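Local coordinates for protein group 3 allergen SMIPP-S Yv6023A04 (Sarcoptes scabiei type hominis, PDB 3H7O) that adopts the chymotrypsin-like fold of S1 serine proteases but, as one of the inactivated mite paralogues, probably lacks their peptide-cleaving activity, at residues 55-59 / 100-106; 11-16 / 125-129; 67-71 / 95-100; 146-152 / 168-173. The protein carries 3 engineered substitutions. All coordinates share one frame. Residue numbers count along the deposited sequence, not the author numbering.

Contact 1 of 4, residues 55-59 / 100-106; sequences IQYES and KLDGLKS
Residues 55-57 run extended at the end of strand 54-57, and Glu58 then turns into left-handed backbone space (phi/psi 62/31), with its CA 4.8 Å from that of Lys105. Segment 100-106 is irregular and bends tightly. The CA-to-CB bond of Tyr57 points toward this bend, and the p rotamer sets the ring so that OH accepts a hydrogen bond from Lys100 N (2.9 Å, 167°), while ring atom CD1 meets Ser106 CB edge-on at 3.8 Å. A long aromatic with a polar tip suits both tasks. Glu58 is m,t: its CG packs on Lys105 CB (3.6 Å), while OE2 accepts from Ser106 OG (2.6 Å), whose chi1 is p. Glu58 OE2 also lies 3.5 Å from the like charge of Asp102 OD2; a water donating to Glu58 OE1 (2.9 Å) and Asp102 OD2 (2.7 Å), and a salt bridge from OE1 to Lys68, ease the repulsion. Asp102 (p) has OD1 taking Leu104 N (2.7 Å) and Ser106 N (3.0 Å), and Gly103 accepts positive phi. Asp102 to Leu104 form an Asx turn within this bend, where the connection between the two beta-barrels of the chymotrypsin-like fold leaves the first barrel.

Contact 2 of 4, residues 11-16 / 125-129; sequences VPWTVA and LVSGY
Val11 to Thr14 form a type I beta turn, closed by Thr14 N to Val11 O at 2.9 Å, after which strand 14-16 sets off; residues 125-128 are extended, with Gly128 at phi/psi 165/-166, angles that a side chain would strain. The two backbones do not pair: Thr14 and Gly128 CA atoms lie 6.7 Å apart, Ala16 and Tyr129 7.4 Å. Thr14 (m) gives its OG1 proton to Val11 O (2.8 Å), doubling the turn closure, and the same OG1 is hydrogen-bonded to Ser127 OG at 2.6 Å; small hydroxyls suit so narrow a buried space. A water joins Trp13 NE1 (3.0 Å), Leu125 O (3.2 Å) and Ser127 OG (2.8 Å). Val11 CG1 packs on Leu125 CD2 at 3.8 Å. Farther along, Tyr129 (m) has CE2 4.1 Å from both Thr14 CG2 and Ala16 CB, the alanine being small enough to admit it; its OH bonds Ser59 O, and a second water donates to Tyr129 OH (2.7 Å) and Thr14 O (2.9 Å). This is the buried interface between the barrels: strand 14-19 lies between 26-32 and 54-57, strand 123-128 between 143-150 and 186-189, with Pro186 touching Trp13, Thr14 and Ser127.

Contact 3 of 4, residues 67-71 / 95-100; sequences GKSDP and LSRPLK
The two backbones run in opposite senses without pairing, Asp70 CA 6.5 Å from Leu99 CA and Lys68 CA 8.3 Å from Lys100 CA. Residues 68-70 are strand; after Leu95 ends its own strand, 96-100 continue as an irregular chain. Polar contact centres on Asp70, whose t rotamer (chi1 -167°, chi2 -27°) turns the carboxylate into the bend. There Asp70 OD2 comes within 2.7 Å of Arg97 O. Asp70 OD2 is also 3.5 Å from Leu99 N, at an angle too poor for a hydrogen bond. Within the bend, Arg97 NH1 makes a weak hydrogen bond to Pro98 O (3.0 Å). The site is at the rim of the first beta-barrel of the chymotrypsin-like fold, where the neighbouring antiparallel strands 68-78 and 91-95 part and the chain starts toward the second barrel. Leucine methyls pack against the acid: Leu95 (m,t) puts CD2 3.7 Å from Asp70 CG, and Leu99 (m,t) puts CD2 3.7 Å from Asp70 OD2, both leucines, like Asp70 itself, being buried. On the outer side two lysines meet through their methylene chains, Lys68 CE to Lys100 CB at 4.1 Å; such residues can cover a surface edge while their ammonium groups go elsewhere, that of Lys68 forming a salt bridge with Glu58.

Contact 4 of 4, residues 146-152 / 168-173; sequences QLTVVDL and VFCAQK. Engineered in segment 146-152: Gln146 (natural residue Asn).
Three backbone hydrogen bonds join the strands. Thr148 and Gln172 form an antiparallel hydrogen-bonded pair, Thr148 N to Gln172 O at 3.0 Å and Gln172 N to Thr148 O at 2.9 Å; beyond it Val150 N donates to Cys170 O (2.9 Å). In return, a water accepts from Cys170 N (2.7 Å) and donates to Val150 O (2.8 Å). Between these lies the non-hydrogen-bonded pair Val149-Ala171, CA atoms 4.0 Å apart, with CA-H...O contacts from Ala171 CA to Thr148 O (3.2 Å) and Val149 CA to Cys170 O (3.3 Å). The strand axes approach to 4.2 Å at 131°. In the second barrel of the chymotrypsin-like fold, helix 152-159 connects these strands: Asp151 is its N-cap, and the Cys155-Cys170 disulfide ties it back. Leu152 (t,p), the first residue of the helix, packs back on strand 168-172, CD1 3.9 Å from Val168 CG2 and 4.0 Å from Cys170 SG. The small Ala171 lets Leu147 in (CB to CB 3.7 Å). At the far end the aliphatic part of Lys173 lies over Leu147 (CB 3.6 Å from Leu147 CD2), and a water accepts from Lys173 NZ (3.0 Å) and engineered Gln146 N (2.8 Å).

From the N terminus, the chain first enters contact 2, whose second half comes 109 residues later; it closes the longest loop, joining the start of the first barrel to the second. Inside that loop contact 1 opens at strand 54-57, and inside contact 1 lies contact 3, 67-71 meeting 95-100. Contacts 1 and 3 share Lys100 and are further joined by backbone pairing of 54-57 with 68-78; both lie where the chain leaves the first barrel. A backbone bond between Gln56 O and Ala16 N (2.8 Å), pairing strands 54-57 and 14-19, links contact 1 to contact 2. Contact 4 follows in series, about 28 Å from contact 1 between centres, and reaches contact 2 through neighbouring strands 123-128 and 143-150.

Contact 1 of 4, residues 55-59 / 100-106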
# COMPACT_ATOMS: atom_id res chain seq x y z
N ILE A 55 11.55 -3.79 5.77
CA ILE A 55 10.47 -2.87 6.12
C ILE A 55 11.05 -1.62 6.77
O ILE A 55 11.66 -1.71 7.83
CB ILE A 55 9.45 -3.51 7.11
CG1 ILE A 55 8.89 -4.84 6.57
CG2 ILE A 55 8.33 -2.51 7.49
CD1 ILE A 55 8.14 -4.73 5.26
N GLN A 56 10.86 -0.48 6.12
CA GLN A 56 11.26 0.81 6.68
C GLN A 56 10.03 1.50 7.25
O GLN A 56 9.01 1.66 6.57
CB GLN A 56 11.94 1.69 5.62
CG GLN A 56 12.48 3.02 6.17
CD GLN A 56 13.39 3.77 5.20
OE1 GLN A 56 13.61 3.34 4.06
NE2 GLN A 56 13.92 4.90 5.65
N TYR A 57 10.13 1.91 8.51
CA TYR A 57 8.99 2.49 9.22
C TYR A 57 9.39 3.70 10.07
O TYR A 57 10.58 3.98 10.23
CB TYR A 57 8.24 1.42 10.04
CG TYR A 57 9.02 0.67 11.11
CD1 TYR A 57 8.68 0.79 12.46
CD2 TYR A 57 10.07 -0.20 10.78
CE1 TYR A 57 9.37 0.09 13.45
CE2 TYR A 57 10.77 -0.90 11.77
CZ TYR A 57 10.41 -0.75 13.10
OH TYR A 57 11.09 -1.44 14.08
N GLU A 58 8.39 4.43 10.56
CA GLU A 58 8.59 5.67 11.33
C GLU A 58 9.30 6.76 10.53
O GLU A 58 10.01 7.59 11.10
CB GLU A 58 9.35 5.38 12.64
CG GLU A 58 8.68 4.36 13.55
CD GLU A 58 9.27 4.29 14.94
OE1 GLU A 58 10.29 4.96 15.21
OE2 GLU A 58 8.70 3.57 15.79
N SER A 59 9.09 6.78 9.21
CA SER A 59 9.87 7.62 8.31
C SER A 59 9.05 8.70 7.62
O SER A 59 8.08 8.42 6.91
CB SER A 59 10.60 6.75 7.27
OG SER A 59 11.32 7.56 6.35
N LYS A 100 9.42 -2.55 16.15
CA LYS A 100 9.45 -1.85 17.44
C LYS A 100 8.42 -0.73 17.45
O LYS A 100 8.76 0.46 17.33
CB LYS A 100 10.86 -1.29 17.71
CG LYS A 100 11.94 -2.34 17.91
CD LYS A 100 13.25 -1.71 18.36
CE LYS A 100 13.21 -1.31 19.83
NZ LYS A 100 14.57 -0.98 20.35
N LEU A 101 7.15 -1.10 17.60
CA LEU A 101 6.06 -0.13 17.60
C LEU A 101 6.10 0.73 18.85
O LEU A 101 6.26 0.23 19.97
CB LEU A 101 4.71 -0.84 17.48
CG LEU A 101 4.49 -1.83 16.33
CD1 LEU A 101 3.11 -2.45 16.42
CD2 LEU A 101 4.70 -1.17 14.97
N ASP A 102 6.00 2.04 18.66
CA ASP A 102 6.02 2.98 19.77
C ASP A 102 4.65 3.61 19.99
O ASP A 102 4.48 4.44 20.89
CB ASP A 102 7.09 4.06 19.54
CG ASP A 102 6.77 4.98 18.36
OD1 ASP A 102 5.74 4.77 17.67
OD2 ASP A 102 7.55 5.93 18.12
N GLY A 103 3.68 3.22 19.16
CA GLY A 103 2.31 3.74 19.22
C GLY A 103 2.18 5.20 18.82
O GLY A 103 1.13 5.81 19.01
N LEU A 104 3.25 5.75 18.24
CA LEU A 104 3.34 7.17 17.91
C LEU A 104 3.77 7.36 16.45
O LEU A 104 2.98 7.80 15.61
CB LEU A 104 4.31 7.88 18.87
CG LEU A 104 4.03 7.77 20.38
CD1 LEU A 104 5.27 8.13 21.21
CD2 LEU A 104 2.84 8.62 20.80
N LYS A 105 5.03 7.04 16.16
CA LYS A 105 5.53 7.08 14.78
C LYS A 105 5.17 5.79 14.05
O LYS A 105 5.15 5.76 12.82
CB LYS A 105 7.04 7.28 14.76
CG LYS A 105 7.51 8.65 15.23
CD LYS A 105 9.03 8.71 15.20
CE LYS A 105 9.55 10.12 15.30
NZ LYS A 105 10.97 10.19 14.85
N SER A 106 4.91 4.73 14.81
CA SER A 106 4.52 3.44 14.25
C SER A 106 3.38 2.82 15.04
O SER A 106 3.49 2.58 16.25
CB SER A 106 5.72 2.49 14.16
OG SER A 106 6.38 2.38 15.42
O HOH W 1 5.62 3.82 10.48
O HOH W 2 10.20 5.84 17.95

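Contact 2 of 4, residues 11-16 / 125-129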
# COMPACT_ATOMS: atom_id res chain seq x y z
N VAL A 11 0.01 9.46 9.79
CA VAL A 11 -0.32 8.17 9.17
C VAL A 11 0.66 7.08 9.64
O VAL A 11 1.36 6.48 8.83
CB VAL A 11 -0.35 8.29 7.61
CG1 VAL A 11 -1.59 9.06 7.15
CG2 VAL A 11 0.91 8.97 7.07
N PRO A 12 0.69 6.82 10.96
CA PRO A 12 1.75 6.00 11.59
C PRO A 12 1.76 4.52 11.20
O PRO A 12 2.69 3.80 11.58
CB PRO A 12 1.47 6.17 13.09
CG PRO A 12 0.03 6.46 13.17
CD PRO A 12 -0.29 7.28 11.97
N TRP A 13 0.74 4.08 10.47
CA TRP A 13 0.67 2.72 9.93
C TRP A 13 1.45 2.57 8.62
O TRP A 13 1.62 1.46 8.13
CB TRP A 13 -0.79 2.34 9.69
CG TRP A 13 -1.55 3.44 9.05
CD1 TRP A 13 -1.57 3.77 7.72
CD2 TRP A 13 -2.37 4.41 9.71
NE1 TRP A 13 -2.36 4.87 7.51
CE2 TRP A 13 -2.87 5.29 8.71
CE3 TRP A 13 -2.74 4.63 11.04
CZ2 TRP A 13 -3.72 6.35 9.01
CZ3 TRP A 13 -3.59 5.69 11.34
CH2 TRP A 13 -4.07 6.54 10.32
N THR A 14 1.90 3.70 8.06
CA THR A 14 2.55 3.70 6.75
C THR A 14 3.98 3.19 6.86
O THR A 14 4.73 3.58 7.77
CB THR A 14 2.56 5.12 6.11
OG1 THR A 14 1.24 5.68 6.17
CG2 THR A 14 3.02 5.07 4.65
N VAL A 15 4.35 2.30 5.94
CA VAL A 15 5.74 1.83 5.84
C VAL A 15 6.18 1.82 4.39
O VAL A 15 5.35 1.92 3.48
CB VAL A 15 5.95 0.42 6.47
CG1 VAL A 15 5.48 0.37 7.91
CG2 VAL A 15 5.27 -0.67 5.65
N ALA A 16 7.49 1.73 4.18
CA ALA A 16 8.05 1.42 2.87
C ALA A 16 8.52 -0.03 2.87
O ALA A 16 9.20 -0.48 3.81
CB ALA A 16 9.22 2.36 2.55
N LEU A 125 -7.86 8.51 2.44
CA LEU A 125 -6.55 9.11 2.59
C LEU A 125 -5.49 8.08 2.22
O LEU A 125 -5.33 7.06 2.90
CB LEU A 125 -6.35 9.62 4.03
CG LEU A 125 -5.02 10.29 4.42
CD1 LEU A 125 -4.85 11.66 3.77
CD2 LEU A 125 -4.92 10.43 5.94
N VAL A 126 -4.77 8.35 1.13
CA VAL A 126 -3.68 7.49 0.70
C VAL A 126 -2.37 8.13 1.18
O VAL A 126 -2.23 9.34 1.13
CB VAL A 126 -3.69 7.27 -0.85
CG1 VAL A 126 -3.56 8.59 -1.61
CG2 VAL A 126 -2.60 6.28 -1.28
N SER A 127 -1.44 7.31 1.67
CA SER A 127 -0.13 7.81 2.08
C SER A 127 0.99 6.89 1.59
O SER A 127 0.80 5.68 1.46
CB SER A 127 -0.06 7.98 3.60
OG SER A 127 -0.24 6.73 4.26
N GLY A 128 2.14 7.49 1.31
CA GLY A 128 3.28 6.75 0.78
C GLY A 128 4.35 7.65 0.21
O GLY A 128 4.33 8.87 0.41
N TYR A 129 5.27 7.05 -0.55
CA TYR A 129 6.56 7.67 -0.86
C TYR A 129 6.84 7.84 -2.35
O TYR A 129 7.81 8.49 -2.72
CB TYR A 129 7.69 6.86 -0.21
CG TYR A 129 7.55 6.75 1.30
CD1 TYR A 129 8.02 7.76 2.13
CD2 TYR A 129 6.93 5.64 1.88
CE1 TYR A 129 7.89 7.67 3.51
CE2 TYR A 129 6.81 5.54 3.27
CZ TYR A 129 7.29 6.56 4.08
OH TYR A 129 7.16 6.48 5.44
O HOH W 3 -2.92 6.29 4.89
O HOH W 4 7.27 4.93 7.65

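Contact 3 of 4, residues 67-71 / 95-100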
# COMPACT_ATOMS: atom_id res chain seq x y z
N GLY A 67 13.92 6.83 10.02
CA GLY A 67 13.17 6.09 11.03
C GLY A 67 13.85 4.78 11.42
O GLY A 67 15.01 4.77 11.84
N LYS A 68 13.13 3.68 11.26
CA LYS A 68 13.64 2.35 11.59
C LYS A 68 13.54 1.40 10.39
O LYS A 68 12.75 1.64 9.48
CB LYS A 68 12.86 1.76 12.76
CG LYS A 68 13.09 2.46 14.08
CD LYS A 68 12.19 1.87 15.15
CE LYS A 68 12.73 2.17 16.53
NZ LYS A 68 12.60 3.61 16.87
N SER A 69 14.33 0.33 10.42
CA SER A 69 14.27 -0.70 9.39
C SER A 69 14.32 -2.11 9.98
O SER A 69 15.19 -2.42 10.79
CB SER A 69 15.37 -0.50 8.36
OG SER A 69 15.16 0.69 7.63
N ASP A 70 13.37 -2.94 9.55
CA ASP A 70 13.29 -4.32 10.00
C ASP A 70 13.61 -5.25 8.82
O ASP A 70 12.78 -5.42 7.93
CB ASP A 70 11.88 -4.61 10.52
CG ASP A 70 11.78 -5.91 11.30
OD1 ASP A 70 12.58 -6.84 11.03
OD2 ASP A 70 10.89 -6.02 12.16
N PRO A 71 14.82 -5.83 8.82
CA PRO A 71 15.27 -6.74 7.75
C PRO A 71 15.00 -8.22 8.06
O PRO A 71 15.78 -9.08 7.65
CB PRO A 71 16.77 -6.50 7.73
CG PRO A 71 17.10 -6.28 9.18
CD PRO A 71 15.92 -5.52 9.75
N LEU A 95 7.09 -11.20 9.88
CA LEU A 95 8.38 -10.90 10.47
C LEU A 95 8.79 -11.92 11.52
O LEU A 95 7.95 -12.41 12.28
CB LEU A 95 8.36 -9.50 11.09
CG LEU A 95 8.15 -8.37 10.09
CD1 LEU A 95 7.51 -7.17 10.77
CD2 LEU A 95 9.46 -8.00 9.39
N SER A 96 10.08 -12.26 11.55
CA SER A 96 10.62 -13.15 12.58
C SER A 96 11.09 -12.34 13.80
O SER A 96 11.12 -12.86 14.92
CB SER A 96 11.76 -14.00 12.03
OG SER A 96 12.85 -13.19 11.62
N ARG A 97 11.47 -11.09 13.55
CA ARG A 97 11.81 -10.13 14.59
C ARG A 97 10.79 -9.00 14.46
O ARG A 97 10.63 -8.43 13.37
CB ARG A 97 13.23 -9.60 14.38
CG ARG A 97 13.79 -8.71 15.49
CD ARG A 97 13.63 -7.22 15.20
NE ARG A 97 14.33 -6.42 16.20
CZ ARG A 97 13.79 -5.98 17.33
NH1 ARG A 97 12.52 -6.24 17.62
NH2 ARG A 97 14.53 -5.29 18.18
N PRO A 98 10.08 -8.67 15.55
CA PRO A 98 8.93 -7.77 15.42
C PRO A 98 9.31 -6.31 15.20
O PRO A 98 10.40 -5.89 15.58
CB PRO A 98 8.20 -7.92 16.76
CG PRO A 98 9.27 -8.29 17.73
CD PRO A 98 10.31 -9.08 16.95
N LEU A 99 8.41 -5.55 14.57
CA LEU A 99 8.56 -4.10 14.49
C LEU A 99 8.54 -3.51 15.89
O LEU A 99 7.74 -3.95 16.73
CB LEU A 99 7.43 -3.48 13.67
CG LEU A 99 7.18 -3.94 12.23
CD1 LEU A 99 5.85 -3.40 11.71
CD2 LEU A 99 8.33 -3.52 11.31
N LYS A 100 9.42 -2.55 16.15
CA LYS A 100 9.45 -1.85 17.44
C LYS A 100 8.42 -0.73 17.45
O LYS A 100 8.76 0.46 17.33
CB LYS A 100 10.86 -1.29 17.71
CG LYS A 100 11.94 -2.34 17.91
CD LYS A 100 13.25 -1.71 18.36
CE LYS A 100 13.21 -1.31 19.83
NZ LYS A 100 14.57 -0.98 20.35

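Contact 4 of 4, residues 146-152 / 168-173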
# COMPACT_ATOMS: atom_id res chain seq x y z
N GLN A 146 -6.03 13.18 -0.05
CA GLN A 146 -7.43 12.82 0.10
C GLN A 146 -8.02 12.64 -1.28
O GLN A 146 -8.12 13.59 -2.05
CB GLN A 146 -8.20 13.90 0.87
CG GLN A 146 -7.78 14.09 2.33
CD GLN A 146 -8.32 13.00 3.25
OE1 GLN A 146 -9.02 12.08 2.83
NE2 GLN A 146 -7.98 13.11 4.53
N LEU A 147 -8.40 11.40 -1.62
CA LEU A 147 -9.02 11.12 -2.90
C LEU A 147 -10.51 10.87 -2.72
O LEU A 147 -10.94 10.37 -1.68
CB LEU A 147 -8.36 9.93 -3.61
CG LEU A 147 -6.83 9.84 -3.76
CD1 LEU A 147 -6.46 8.68 -4.67
CD2 LEU A 147 -6.22 11.13 -4.27
N THR A 148 -11.29 11.19 -3.74
CA THR A 148 -12.73 10.97 -3.72
C THR A 148 -13.06 9.66 -4.43
O THR A 148 -12.70 9.47 -5.60
CB THR A 148 -13.48 12.13 -4.41
OG1 THR A 148 -13.02 13.38 -3.88
CG2 THR A 148 -14.99 12.02 -4.19
N VAL A 149 -13.74 8.77 -3.72
CA VAL A 149 -14.20 7.50 -4.28
C VAL A 149 -15.16 7.75 -5.44
O VAL A 149 -16.14 8.48 -5.30
CB VAL A 149 -14.86 6.60 -3.21
CG1 VAL A 149 -15.38 5.30 -3.83
CG2 VAL A 149 -13.88 6.30 -2.07
N VAL A 150 -14.87 7.13 -6.58
CA VAL A 150 -15.70 7.26 -7.78
C VAL A 150 -16.42 5.95 -8.11
O VAL A 150 -16.10 4.90 -7.54
CB VAL A 150 -14.89 7.79 -9.00
CG1 VAL A 150 -14.33 9.18 -8.71
CG2 VAL A 150 -13.77 6.83 -9.39
N ASP A 151 -17.39 6.01 -9.02
CA ASP A 151 -18.19 4.85 -9.40
C ASP A 151 -17.34 3.75 -10.03
O ASP A 151 -16.60 4.00 -10.98
CB ASP A 151 -19.32 5.26 -10.35
CG ASP A 151 -20.24 4.11 -10.70
OD1 ASP A 151 -21.01 3.66 -9.82
OD2 ASP A 151 -20.19 3.64 -11.86
N LEU A 152 -17.46 2.54 -9.50
CA LEU A 152 -16.63 1.41 -9.93
C LEU A 152 -16.84 0.99 -11.39
O LEU A 152 -15.86 0.78 -12.12
CB LEU A 152 -16.80 0.21 -9.00
CG LEU A 152 -15.93 -1.02 -9.25
CD1 LEU A 152 -14.44 -0.67 -9.33
CD2 LEU A 152 -16.17 -2.06 -8.17
N VAL A 168 -12.05 -4.45 -5.78
CA VAL A 168 -11.38 -3.15 -5.84
C VAL A 168 -12.38 -2.00 -5.68
O VAL A 168 -13.59 -2.19 -5.79
CB VAL A 168 -10.56 -2.95 -7.16
CG1 VAL A 168 -9.45 -4.01 -7.29
CG2 VAL A 168 -11.46 -2.94 -8.40
N PHE A 169 -11.86 -0.81 -5.37
CA PHE A 169 -12.60 0.42 -5.56
C PHE A 169 -11.68 1.45 -6.21
O PHE A 169 -10.45 1.28 -6.23
CB PHE A 169 -13.20 0.95 -4.24
CG PHE A 169 -12.19 1.46 -3.25
CD1 PHE A 169 -11.65 0.61 -2.30
CD2 PHE A 169 -11.79 2.79 -3.26
CE1 PHE A 169 -10.71 1.08 -1.37
CE2 PHE A 169 -10.85 3.27 -2.34
CZ PHE A 169 -10.31 2.42 -1.40
N CYS A 170 -12.28 2.50 -6.75
CA CYS A 170 -11.51 3.55 -7.41
C CYS A 170 -11.71 4.88 -6.72
O CYS A 170 -12.76 5.14 -6.13
CB CYS A 170 -11.91 3.65 -8.88
SG CYS A 170 -11.59 2.15 -9.83
N ALA A 171 -10.68 5.72 -6.79
CA ALA A 171 -10.72 7.05 -6.20
C ALA A 171 -9.83 8.00 -7.01
O ALA A 171 -8.88 7.57 -7.66
CB ALA A 171 -10.29 7.00 -4.74
N GLN A 172 -10.16 9.29 -6.97
CA GLN A 172 -9.43 10.28 -7.77
C GLN A 172 -9.51 11.68 -7.17
O GLN A 172 -10.51 12.04 -6.56
CB GLN A 172 -9.96 10.28 -9.21
CG GLN A 172 -9.06 10.99 -10.23
CD GLN A 172 -9.46 10.70 -11.67
OE1 GLN A 172 -10.57 10.26 -11.95
NE2 GLN A 172 -8.54 10.97 -12.59
N LYS A 173 -8.44 12.44 -7.36
CA LYS A 173 -8.41 13.86 -7.07
C LYS A 173 -7.68 14.55 -8.23
O LYS A 173 -6.61 14.11 -8.64
CB LYS A 173 -7.68 14.13 -5.75
CG LYS A 173 -7.67 15.59 -5.32
CD LYS A 173 -6.73 15.83 -4.15
CE LYS A 173 -6.70 17.31 -3.78
NZ LYS A 173 -5.64 17.59 -2.77
O HOH W 5 -5.22 15.89 -0.35
O HOH W 6 -15.02 2.47 -6.81